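Local coordinates for hypothetical protein TTHA1254 (Thermus thermophilus, PDB 2D4P) that is of unknown function but has the GNAT acetyltransferase-like fold and may transfer acyl groups, at residues A[21-26]-A[65-70]; A[50-55]-A[81-86]; A[97-100]-A[106-109]; A[15-20]-A[69-74]. All coordinates share one frame; numbering follows the deposited sequence.

Interaction 1. Residues A[21-26]-A[65-70]; sequences RPVSLG and VTRIEG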
loop_
_atom_site.group_PDB
_atom_site.type_symbol
_atom_site.label_atom_id
_atom_site.label_comp_id
_atom_site.label_asym_id
_atom_site.label_seq_id
_atom_site.Cartn_x
_atom_site.Cartn_y
_atom_site.Cartn_z
ATOM N N ARG A 21 -11.599 -9.109 -3.233
ATOM C CA ARG A 21 -11.334 -8.840 -1.820
ATOM C C ARG A 21 -11.696 -7.388 -1.512
ATOM O O ARG A 21 -10.868 -6.475 -1.587
ATOM C CB ARG A 21 -9.876 -9.140 -1.462
ATOM C CG ARG A 21 -9.508 -10.598 -1.576
ATOM C CD ARG A 21 -8.008 -10.852 -1.573
ATOM N NE ARG A 21 -7.312 -10.040 -0.569
ATOM C CZ ARG A 21 -6.144 -9.404 -0.750
ATOM N NH1 ARG A 21 -5.498 -9.466 -1.926
ATOM N NH2 ARG A 21 -5.618 -8.706 0.265
ATOM N N PRO A 22 -12.951 -7.180 -1.154
ATOM C CA PRO A 22 -13.480 -5.828 -0.993
ATOM C C PRO A 22 -12.885 -5.098 0.209
ATOM O O PRO A 22 -12.431 -5.694 1.191
ATOM C CB PRO A 22 -14.997 -6.045 -0.818
ATOM C CG PRO A 22 -15.184 -7.474 -0.482
ATOM C CD PRO A 22 -13.957 -8.223 -0.880
ATOM N N VAL A 23 -12.879 -3.783 0.092
ATOM C CA VAL A 23 -12.487 -2.881 1.162
ATOM C C VAL A 23 -13.768 -2.400 1.805
ATOM O O VAL A 23 -14.660 -1.858 1.127
ATOM C CB VAL A 23 -11.698 -1.648 0.593
ATOM C CG1 VAL A 23 -11.231 -0.733 1.724
ATOM C CG2 VAL A 23 -10.530 -2.113 -0.252
ATOM N N SER A 24 -13.894 -2.615 3.107
ATOM C CA SER A 24 -15.058 -2.113 3.822
ATOM C C SER A 24 -14.905 -0.625 4.118
ATOM O O SER A 24 -13.801 -0.071 4.079
ATOM C CB SER A 24 -15.259 -2.876 5.141
ATOM O OG SER A 24 -14.182 -2.583 6.046
ATOM N N LEU A 25 -16.021 0.006 4.442
ATOM C CA LEU A 25 -16.017 1.373 4.911
ATOM C C LEU A 25 -15.168 1.515 6.160
ATOM O O LEU A 25 -14.466 2.507 6.298
ATOM C CB LEU A 25 -17.433 1.853 5.238
ATOM C CG LEU A 25 -17.612 3.308 5.657
ATOM C CD1 LEU A 25 -17.031 4.246 4.618
ATOM C CD2 LEU A 25 -19.089 3.603 5.866
ATOM N N GLY A 26 -15.244 0.520 7.054
ATOM C CA GLY A 26 -14.443 0.539 8.266
ATOM C C GLY A 26 -12.958 0.536 7.961
ATOM O O GLY A 26 -12.181 1.282 8.571
ATOM N N VAL A 65 2.972 -1.801 4.375
ATOM C CA VAL A 65 1.964 -1.740 3.320
ATOM C C VAL A 65 1.205 -3.073 3.368
ATOM O O VAL A 65 1.683 -4.105 2.902
ATOM C CB VAL A 65 2.584 -1.515 1.922
ATOM C CG1 VAL A 65 1.473 -1.373 0.895
ATOM C CG2 VAL A 65 3.506 -0.308 1.880
ATOM N N THR A 66 0.034 -3.007 3.944
ATOM C CA THR A 66 -0.851 -4.103 4.151
ATOM C C THR A 66 -1.400 -4.622 2.853
ATOM O O THR A 66 -1.601 -5.835 2.666
ATOM C CB THR A 66 -1.995 -3.561 5.112
ATOM O OG1 THR A 66 -1.351 -3.037 6.305
ATOM C CG2 THR A 66 -2.823 -4.642 5.541
ATOM N N ARG A 67 -1.683 -3.693 1.940
ATOM C CA ARG A 67 -2.225 -4.022 0.652
ATOM C C ARG A 67 -1.869 -2.985 -0.386
ATOM O O ARG A 67 -1.981 -1.789 -0.124
ATOM C CB ARG A 67 -3.752 -4.126 0.726
ATOM C CG ARG A 67 -4.337 -4.659 -0.545
ATOM C CD ARG A 67 -5.750 -5.077 -0.395
ATOM N NE ARG A 67 -6.264 -5.621 -1.647
ATOM C CZ ARG A 67 -7.543 -5.871 -1.835
ATOM N NH1 ARG A 67 -8.405 -5.611 -0.856
ATOM N NH2 ARG A 67 -7.961 -6.341 -3.009
ATOM N N ILE A 68 -1.527 -3.453 -1.578
ATOM C CA ILE A 68 -1.341 -2.539 -2.703
ATOM C C ILE A 68 -1.954 -3.191 -3.939
ATOM O O ILE A 68 -1.802 -4.397 -4.167
ATOM C CB ILE A 68 0.143 -2.135 -2.885
ATOM C CG1 ILE A 68 0.242 -1.012 -3.930
ATOM C CG2 ILE A 68 1.040 -3.314 -3.283
ATOM C CD1 ILE A 68 1.676 -0.430 -4.079
ATOM N N GLU A 69 -2.693 -2.389 -4.687
ATOM C CA GLU A 69 -3.308 -2.796 -5.920
ATOM C C GLU A 69 -3.009 -1.742 -6.959
ATOM O O GLU A 69 -2.962 -0.550 -6.636
ATOM C CB GLU A 69 -4.821 -2.978 -5.755
ATOM C CG GLU A 69 -5.243 -3.979 -4.684
ATOM C CD GLU A 69 -4.809 -5.422 -4.952
ATOM O OE1 GLU A 69 -4.447 -5.763 -6.086
ATOM O OE2 GLU A 69 -4.853 -6.225 -3.999
ATOM N N GLY A 70 -2.825 -2.170 -8.201
ATOM C CA GLY A 70 -2.561 -1.228 -9.274
ATOM C C GLY A 70 -2.641 -1.818 -10.670
ATOM O O GLY A 70 -2.276 -2.968 -10.893
#
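With CG anti to the backbone N (chi1 -172°) and the chain extended as far as NE, Arg67 sends its guanidinium from strand 61-70 straight to the loop before helix 25-34, where the bend of Arg21 at chi3 folds a second guanidinium back over it. The motif is an arginine-arginine stack within a salt-bridge network, joining the sheet of this GNAT-like fold to the loop between its two N-terminal helices. The two planar groups lie with centres 4.0 Å apart and planes at 22°, their chains running past each other in opposite directions. Glu69, two residues along the strand, probably offsets the paired positive charge: OE2 accepts from Arg67 NE at 2.8 Å through its anti lone pair, in the guanidinium plane, and makes a long charge-only pair with Arg21 NH1 at 3.9 Å. The carboxylate stands at 70° to the Arg21 guanidinium. At another part of its edge Arg67 grips the loop backbone: NH1 donates to Arg21 O at 2.7 Å, and NH2 adds a weak bond to the same oxygen while also binding Ala18 O. Putting a leucine in place of Arg67 would probably leave the Arg21 carbonyl without these donors, Glu69 without its salt-bridge mate and the Arg21 guanidinium without the flat group stacked on it. Thr66 and Arg67 form a classic beta bulge in strand 61-70, opposite Leu51 of strand 45-56. Further along the loop, Val23 CG2 rests 4.1 Å from Arg67 NH1, obliquely to the guanidinium.

Interaction 2. Residues A[50-55]-A[81-86]; sequences ALAQAV and RAVVKS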
loop_
_atom_site.group_PDB
_atom_site.type_symbol
_atom_site.label_atom_id
_atom_site.label_comp_id
_atom_site.label_asym_id
_atom_site.label_seq_id
_atom_site.Cartn_x
_atom_site.Cartn_y
_atom_site.Cartn_z
ATOM N N ALA A 50 -3.038 2.009 -2.082
ATOM C CA ALA A 50 -2.142 1.399 -1.108
ATOM C C ALA A 50 -2.727 1.625 0.279
ATOM O O ALA A 50 -3.052 2.751 0.631
ATOM C CB ALA A 50 -0.747 1.994 -1.189
ATOM N N LEU A 51 -2.885 0.534 1.036
ATOM C CA LEU A 51 -3.301 0.586 2.437
ATOM C C LEU A 51 -2.066 0.317 3.255
ATOM O O LEU A 51 -1.487 -0.741 3.145
ATOM C CB LEU A 51 -4.341 -0.487 2.731
ATOM C CG LEU A 51 -5.541 -0.474 1.805
ATOM C CD1 LEU A 51 -6.522 -1.506 2.316
ATOM C CD2 LEU A 51 -6.188 0.905 1.655
ATOM N N ALA A 52 -1.650 1.311 4.014
ATOM C CA ALA A 52 -0.414 1.254 4.792
ATOM C C ALA A 52 -0.599 1.901 6.160
ATOM O O ALA A 52 -1.461 2.749 6.356
ATOM C CB ALA A 52 0.744 1.889 4.044
ATOM N N GLN A 53 0.232 1.484 7.112
ATOM C CA GLN A 53 0.094 1.929 8.498
ATOM C C GLN A 53 1.397 1.819 9.246
ATOM O O GLN A 53 2.263 0.992 8.915
ATOM C CB GLN A 53 -0.992 1.111 9.242
ATOM C CG GLN A 53 -0.612 -0.351 9.426
ATOM C CD GLN A 53 -1.767 -1.151 10.039
ATOM O OE1 GLN A 53 -2.153 -0.884 11.186
ATOM N NE2 GLN A 53 -2.335 -2.069 9.269
ATOM N N ALA A 54 1.513 2.656 10.279
ATOM C CA ALA A 54 2.666 2.636 11.156
ATOM C C ALA A 54 2.554 1.600 12.231
ATOM O O ALA A 54 1.496 1.462 12.882
ATOM C CB ALA A 54 2.896 4.003 11.785
ATOM N N VAL A 55 3.648 0.862 12.400
ATOM C CA VAL A 55 3.773 -0.169 13.422
ATOM C C VAL A 55 5.029 0.123 14.248
ATOM O O VAL A 55 6.132 0.136 13.697
ATOM C CB VAL A 55 3.909 -1.552 12.809
ATOM C CG1 VAL A 55 4.079 -2.634 13.917
ATOM C CG2 VAL A 55 2.698 -1.870 11.902
ATOM N N ARG A 81 5.911 5.485 -3.951
ATOM C CA ARG A 81 6.585 6.754 -3.709
ATOM C C ARG A 81 5.800 7.583 -2.698
ATOM O O ARG A 81 6.377 8.255 -1.813
ATOM C CB ARG A 81 6.750 7.538 -5.026
ATOM C CG ARG A 81 7.904 7.048 -5.884
ATOM C CD ARG A 81 8.361 8.026 -6.961
ATOM N NE ARG A 81 7.233 8.601 -7.677
ATOM C CZ ARG A 81 6.672 8.081 -8.770
ATOM N NH1 ARG A 81 7.145 6.960 -9.316
ATOM N NH2 ARG A 81 5.624 8.709 -9.326
ATOM N N ALA A 82 4.475 7.550 -2.808
ATOM C CA ALA A 82 3.642 8.350 -1.920
ATOM C C ALA A 82 3.750 7.774 -0.501
ATOM O O ALA A 82 3.870 8.501 0.477
ATOM C CB ALA A 82 2.189 8.355 -2.405
ATOM N N VAL A 83 3.734 6.451 -0.400
ATOM C CA VAL A 83 3.898 5.817 0.905
ATOM C C VAL A 83 5.269 6.169 1.517
ATOM O O VAL A 83 5.344 6.553 2.693
ATOM C CB VAL A 83 3.702 4.293 0.850
ATOM C CG1 VAL A 83 4.077 3.683 2.190
ATOM C CG2 VAL A 83 2.235 3.932 0.446
ATOM N N VAL A 84 6.329 6.049 0.730
ATOM C CA VAL A 84 7.698 6.327 1.183
ATOM C C VAL A 84 7.793 7.775 1.637
ATOM O O VAL A 84 8.349 8.050 2.697
ATOM C CB VAL A 84 8.764 5.946 0.113
ATOM C CG1 VAL A 84 10.131 6.529 0.445
ATOM C CG2 VAL A 84 8.857 4.451 0.010
ATOM N N LYS A 85 7.308 8.711 0.831
ATOM C CA LYS A 85 7.320 10.118 1.239
ATOM C C LYS A 85 6.621 10.327 2.602
ATOM O O LYS A 85 7.151 11.017 3.478
ATOM C CB LYS A 85 6.650 10.997 0.199
ATOM C CG LYS A 85 6.718 12.467 0.553
ATOM C CD LYS A 85 6.045 13.293 -0.497
ATOM C CE LYS A 85 6.214 14.776 -0.202
ATOM N NZ LYS A 85 5.689 15.142 1.131
ATOM N N SER A 86 5.455 9.718 2.777
ATOM C CA SER A 86 4.702 9.846 4.023
ATOM C C SER A 86 5.487 9.244 5.222
ATOM O O SER A 86 5.407 9.708 6.356
ATOM C CB SER A 86 3.325 9.225 3.886
ATOM O OG SER A 86 3.337 7.799 3.941
#
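This is a buried, wholly apolar helix-on-sheet contact near the centre of the molecule, where helix 73-89 lies against strand 45-56. Val83 carries it from the helix, and two alanines, Ala50 and Ala52, receive it on the strand. Alternation along the strand turns both methyls to the helix, while Leu51 between them points to the other side of the sheet, against Phe31 and Phe6. Val83 divides its two branches between the alanines: CG2 meets Ala50 CB at 3.9 Å, and CG1 approaches Ala52 CB at 4.2 Å. The isopropyl group can do this because CG1 stands anti to the backbone N (chi1 172°) and CG2 anti to the carbonyl carbon, which sets CG2 towards Ala50 and CG1 towards Ala52. With only methyl groups on the strand side, the backbones come near each other, the CA atoms of Ala52 and Val83 being 7.4 Å apart. Val83 also touches Val63 and Val65 of strand 61-70 and Phe38 of strand 38-42, and therefore spans three adjacent strands. One turn further along the helix, Ser86 OG donates to Val83 O at 2.7 Å, a bond that ties the side chain back to its own helix; Ser86 OG is also hydrogen-bonded to His36 ND1. The backbone of Ala52 is tied as well, its N to Ser37 OG and its O to Thr34 OG1. A long helix that follows the fourth strand and packs on the face of the central sheet, as here, is typical of the GNAT fold.

Interaction 3. Residues A[97-100]-A[106-109]; sequences LHLD and LEEA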
loop_
_atom_site.group_PDB
_atom_site.type_symbol
_atom_site.label_atom_id
_atom_site.label_comp_id
_atom_site.label_asym_id
_atom_site.label_seq_id
_atom_site.Cartn_x
_atom_site.Cartn_y
_atom_site.Cartn_z
ATOM N N LEU A 97 6.704 -4.577 2.952
ATOM C CA LEU A 97 5.548 -5.101 2.241
ATOM C C LEU A 97 5.748 -6.616 2.134
ATOM O O LEU A 97 6.870 -7.080 1.926
ATOM C CB LEU A 97 5.522 -4.466 0.840
ATOM C CG LEU A 97 4.381 -4.695 -0.137
ATOM C CD1 LEU A 97 4.207 -3.491 -1.014
ATOM C CD2 LEU A 97 4.666 -5.915 -0.979
ATOM N N HIS A 98 4.666 -7.380 2.267
ATOM C CA HIS A 98 4.696 -8.826 2.010
ATOM C C HIS A 98 4.259 -9.089 0.551
ATOM O O HIS A 98 3.098 -8.904 0.189
ATOM C CB HIS A 98 3.817 -9.583 3.022
ATOM C CG HIS A 98 4.178 -9.329 4.460
ATOM N ND1 HIS A 98 3.275 -9.487 5.492
ATOM C CD2 HIS A 98 5.350 -8.977 5.045
ATOM C CE1 HIS A 98 3.864 -9.200 6.644
ATOM N NE2 HIS A 98 5.123 -8.887 6.403
ATOM N N LEU A 99 5.205 -9.456 -0.289
ATOM C CA LEU A 99 5.029 -9.560 -1.724
ATOM C C LEU A 99 4.673 -11.013 -2.179
ATOM O O LEU A 99 5.337 -11.963 -1.824
ATOM C CB LEU A 99 6.324 -9.075 -2.402
ATOM C CG LEU A 99 6.545 -9.372 -3.891
ATOM C CD1 LEU A 99 5.570 -8.586 -4.779
ATOM C CD2 LEU A 99 8.002 -9.140 -4.313
ATOM N N ASP A 100 3.607 -11.159 -2.952
ATOM C CA ASP A 100 3.393 -12.392 -3.736
ATOM C C ASP A 100 4.293 -12.262 -4.945
ATOM O O ASP A 100 4.100 -11.371 -5.756
ATOM C CB ASP A 100 1.933 -12.467 -4.145
ATOM C CG ASP A 100 1.630 -13.590 -5.097
ATOM O OD1 ASP A 100 2.519 -14.390 -5.476
ATOM O OD2 ASP A 100 0.471 -13.713 -5.534
ATOM N N LEU A 106 4.268 -5.527 -9.642
ATOM C CA LEU A 106 4.643 -5.032 -8.318
ATOM C C LEU A 106 6.138 -5.239 -8.035
ATOM O O LEU A 106 6.824 -4.347 -7.510
ATOM C CB LEU A 106 3.781 -5.679 -7.246
ATOM C CG LEU A 106 4.091 -5.276 -5.795
ATOM C CD1 LEU A 106 3.959 -3.787 -5.631
ATOM C CD2 LEU A 106 3.166 -5.990 -4.846
ATOM N N GLU A 107 6.653 -6.383 -8.428
ATOM C CA GLU A 107 8.074 -6.666 -8.258
ATOM C C GLU A 107 8.913 -5.638 -9.009
ATOM O O GLU A 107 9.889 -5.097 -8.489
ATOM C CB GLU A 107 8.363 -8.070 -8.779
ATOM C CG GLU A 107 9.650 -8.707 -8.282
ATOM C CD GLU A 107 9.659 -10.210 -8.547
ATOM O OE1 GLU A 107 9.730 -10.586 -9.733
ATOM O OE2 GLU A 107 9.527 -10.993 -7.560
ATOM N N GLU A 108 8.500 -5.345 -10.241
ATOM C CA GLU A 108 9.155 -4.327 -11.031
ATOM C C GLU A 108 9.097 -2.955 -10.349
ATOM O O GLU A 108 10.089 -2.253 -10.302
ATOM C CB GLU A 108 8.542 -4.225 -12.436
ATOM C CG GLU A 108 9.134 -3.072 -13.255
ATOM C CD GLU A 108 8.693 -3.066 -14.714
ATOM O OE1 GLU A 108 8.256 -4.139 -15.217
ATOM O OE2 GLU A 108 8.805 -1.982 -15.336
ATOM N N ALA A 109 7.930 -2.593 -9.827
ATOM C CA ALA A 109 7.748 -1.277 -9.192
ATOM C C ALA A 109 8.593 -1.141 -7.903
ATOM O O ALA A 109 9.199 -0.099 -7.643
ATOM C CB ALA A 109 6.271 -1.049 -8.890
#
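From Leu97 onward the chain runs on in extended form past the middle of helix 104-112, the CA atoms of Leu99 and Glu107 standing 7.8 Å apart. Together they form a short strand-loop-helix unit of the GNAT-like fold, closed by a leucine cluster. Leu106 is its buried centre. Its CD2 branch is met by two leucines of the extended segment: Leu99 CD1 presses on it at 3.5 Å, and Leu97 CD2 comes within 4.1 Å. Both Leu97 and Leu99 point at the helix because one residue, His98, separates them and turns the opposite way, toward Leu122. Leu99 and Leu106 lie antiparallel, each sliding past the other, and Leu99 CD1 also reaches Leu106 CG at 3.8 Å. With CG anti to the backbone N (chi1 178°), Leu106 reaches from the helix to put CD2 against both Leu97 and Leu99. The cluster continues onto Ile68 of strand 61-70, which touches both Leu97 and Leu106, and Leu117 touches Leu99 and Glu107. The turn between the segments is secured at its beginning by Asp100, whose OD1 accepts from the backbone N of Glu102. Glu107 crosses Leu99 at about a right angle with its chain extended beyond CG, bringing the carboxylate atom OE2 to 4.0 Å from the methyl carbon Leu99 CD2.

Interaction 4. Residues A[15-20]-A[69-74]; sequences NRLAGK and EGRSVE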
loop_
_atom_site.group_PDB
_atom_site.type_symbol
_atom_site.label_atom_id
_atom_site.label_comp_id
_atom_site.label_asym_id
_atom_site.label_seq_id
_atom_site.Cartn_x
_atom_site.Cartn_y
_atom_site.Cartn_z
ATOM N N ASN A 15 -13.072 -0.057 -4.441
ATOM C CA ASN A 15 -13.600 -1.392 -4.655
ATOM C C ASN A 15 -13.582 -1.759 -6.124
ATOM O O ASN A 15 -13.481 -2.929 -6.479
ATOM C CB ASN A 15 -14.967 -1.501 -4.002
ATOM C CG ASN A 15 -14.850 -1.775 -2.527
ATOM O OD1 ASN A 15 -14.422 -2.856 -2.144
ATOM N ND2 ASN A 15 -15.175 -0.792 -1.692
ATOM N N ARG A 16 -13.608 -0.760 -6.999
ATOM C CA ARG A 16 -13.398 -1.030 -8.425
ATOM C C ARG A 16 -12.002 -1.618 -8.678
ATOM O O ARG A 16 -11.801 -2.337 -9.662
ATOM C CB ARG A 16 -13.594 0.241 -9.267
ATOM C CG ARG A 16 -15.022 0.451 -9.729
ATOM C CD ARG A 16 -15.237 1.821 -10.366
ATOM N NE ARG A 16 -14.547 1.898 -11.652
ATOM C CZ ARG A 16 -14.313 3.022 -12.334
ATOM N NH1 ARG A 16 -14.694 4.209 -11.847
ATOM N NH2 ARG A 16 -13.677 2.952 -13.505
ATOM N N LEU A 17 -11.045 -1.300 -7.798
ATOM C CA LEU A 17 -9.678 -1.821 -7.861
ATOM C C LEU A 17 -9.416 -3.046 -6.989
ATOM O O LEU A 17 -8.328 -3.613 -7.041
ATOM C CB LEU A 17 -8.684 -0.737 -7.419
ATOM C CG LEU A 17 -8.667 0.514 -8.295
ATOM C CD1 LEU A 17 -8.161 1.703 -7.486
ATOM C CD2 LEU A 17 -7.862 0.279 -9.572
ATOM N N ALA A 18 -10.388 -3.431 -6.166
ATOM C CA ALA A 18 -10.165 -4.400 -5.090
ATOM C C ALA A 18 -10.449 -5.874 -5.472
ATOM O O ALA A 18 -10.271 -6.769 -4.649
ATOM C CB ALA A 18 -11.008 -4.021 -3.887
ATOM N N GLY A 19 -10.878 -6.103 -6.708
ATOM C CA GLY A 19 -11.091 -7.437 -7.211
ATOM C C GLY A 19 -12.077 -8.217 -6.331
ATOM O O GLY A 19 -13.179 -7.732 -6.033
ATOM N N LYS A 20 -11.666 -9.409 -5.910
ATOM C CA LYS A 20 -12.531 -10.293 -5.135
ATOM C C LYS A 20 -12.327 -10.144 -3.645
ATOM O O LYS A 20 -12.783 -10.983 -2.872
ATOM C CB LYS A 20 -12.307 -11.741 -5.565
ATOM C CG LYS A 20 -12.722 -11.997 -6.996
ATOM C CD LYS A 20 -12.358 -13.395 -7.440
ATOM C CE LYS A 20 -12.672 -13.581 -8.889
ATOM N NZ LYS A 20 -12.451 -14.991 -9.344
ATOM N N GLU A 69 -2.693 -2.389 -4.687
ATOM C CA GLU A 69 -3.308 -2.796 -5.920
ATOM C C GLU A 69 -3.009 -1.742 -6.959
ATOM O O GLU A 69 -2.962 -0.550 -6.636
ATOM C CB GLU A 69 -4.821 -2.978 -5.755
ATOM C CG GLU A 69 -5.243 -3.979 -4.684
ATOM C CD GLU A 69 -4.809 -5.422 -4.952
ATOM O OE1 GLU A 69 -4.447 -5.763 -6.086
ATOM O OE2 GLU A 69 -4.853 -6.225 -3.999
ATOM N N GLY A 70 -2.825 -2.170 -8.201
ATOM C CA GLY A 70 -2.561 -1.228 -9.274
ATOM C C GLY A 70 -2.641 -1.818 -10.670
ATOM O O GLY A 70 -2.276 -2.968 -10.893
ATOM N N ARG A 71 -3.107 -0.994 -11.600
ATOM C CA ARG A 71 -3.387 -1.416 -12.965
ATOM C C ARG A 71 -2.187 -1.316 -13.897
ATOM O O ARG A 71 -2.252 -1.760 -15.070
ATOM C CB ARG A 71 -4.520 -0.576 -13.498
ATOM C CG ARG A 71 -5.859 -1.000 -12.965
ATOM C CD ARG A 71 -6.967 -0.819 -13.987
ATOM N NE ARG A 71 -8.074 -0.067 -13.417
ATOM C CZ ARG A 71 -9.007 0.561 -14.122
ATOM N NH1 ARG A 71 -8.994 0.521 -15.458
ATOM N NH2 ARG A 71 -9.965 1.220 -13.472
ATOM N N SER A 72 -1.103 -0.735 -13.396
ATOM C CA SER A 72 0.115 -0.582 -14.164
ATOM C C SER A 72 1.315 -0.439 -13.243
ATOM O O SER A 72 1.173 -0.072 -12.087
ATOM C CB SER A 72 0.007 0.658 -15.054
ATOM O OG SER A 72 -0.013 1.851 -14.279
ATOM N N VAL A 73 2.496 -0.697 -13.779
ATOM C CA VAL A 73 3.734 -0.381 -13.057
ATOM C C VAL A 73 3.760 1.091 -12.615
ATOM O O VAL A 73 4.107 1.393 -11.467
ATOM C CB VAL A 73 4.972 -0.736 -13.870
ATOM C CG1 VAL A 73 6.235 -0.160 -13.223
ATOM C CG2 VAL A 73 5.085 -2.251 -14.039
ATOM N N GLU A 74 3.350 1.991 -13.506
ATOM C CA GLU A 74 3.314 3.401 -13.185
ATOM C C GLU A 74 2.458 3.675 -11.936
ATOM O O GLU A 74 2.881 4.398 -11.045
ATOM C CB GLU A 74 2.839 4.235 -14.393
ATOM C CG GLU A 74 2.814 5.722 -14.108
ATOM C CD GLU A 74 2.205 6.571 -15.208
ATOM O OE1 GLU A 74 1.798 6.012 -16.246
ATOM O OE2 GLU A 74 2.118 7.813 -15.008
HETATM O O HOH W 1 -7.665 -6.251 -7.106
HETATM O O HOH W 2 -7.324 -8.249 -5.172
#
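Leu17 lays its CD2 methyl against the edge of the Arg71 guanidinium, near its plane, 3.9 Å from NE and 4.1 Å from Arg71 CG. The two chains cross at about a right angle, and this is the main side-chain overlap of a surface contact between the end of helix 11-16 and the turn that leads from strand 61-70 into helix 73-89. Arg71 bends at both chi2 (-146°) and chi3, which swings its far end back to the leucine. Its NH2 then lies 4.1 Å from Arg16 NH2, with the guanidinium planes 56° apart. Glu45, in a salt bridge with Arg71 NH2 and a long, weak ion pair with Arg16 NH2, probably offsets their charge. Nearer the sheet, Leu17 O approaches the aliphatic root of Glu69, 3.8 Å from CB. Two waters lie between the loop and the carboxylate: one is 2.7 Å from Leu17 O, with a weak link to Glu69 OE1 also within reach, while the other has possible weak links to Ala18 O and Glu69 OE2. Pro46 of strand 45-56 touches Arg16 and Leu17, so the helix end also rests on the neighbouring strand. The turn that Arg71 occupies, from the fourth strand into the long helix that follows, is the one that in active GNAT relatives carries the loop binding the pyrophosphate of acetyl-CoA; such binding is not established here, but the topology is that of the GNAT fold.

Overall arrangement
Interactions 1 and 4 end on the same piece of chain, sharing Glu69 and Gly70, with centres about 10 Å apart; together they fasten residues 15-26, from the end of helix 11-16 to the start of helix 25-34, to strand 61-70. Interaction 2 lies on the neighbouring strand 45-56, its centre about 13 Å from that of interaction 1, and Arg67 O and Leu51 N join the two. Interaction 3 comes last along the chain and packs its leucines on Ile68 and Val65. The segment linking the N-terminal helices thus lies on one face of strand 61-70, helices 73-89 and 104-112 on the other, the layered core of a GNAT-like fold.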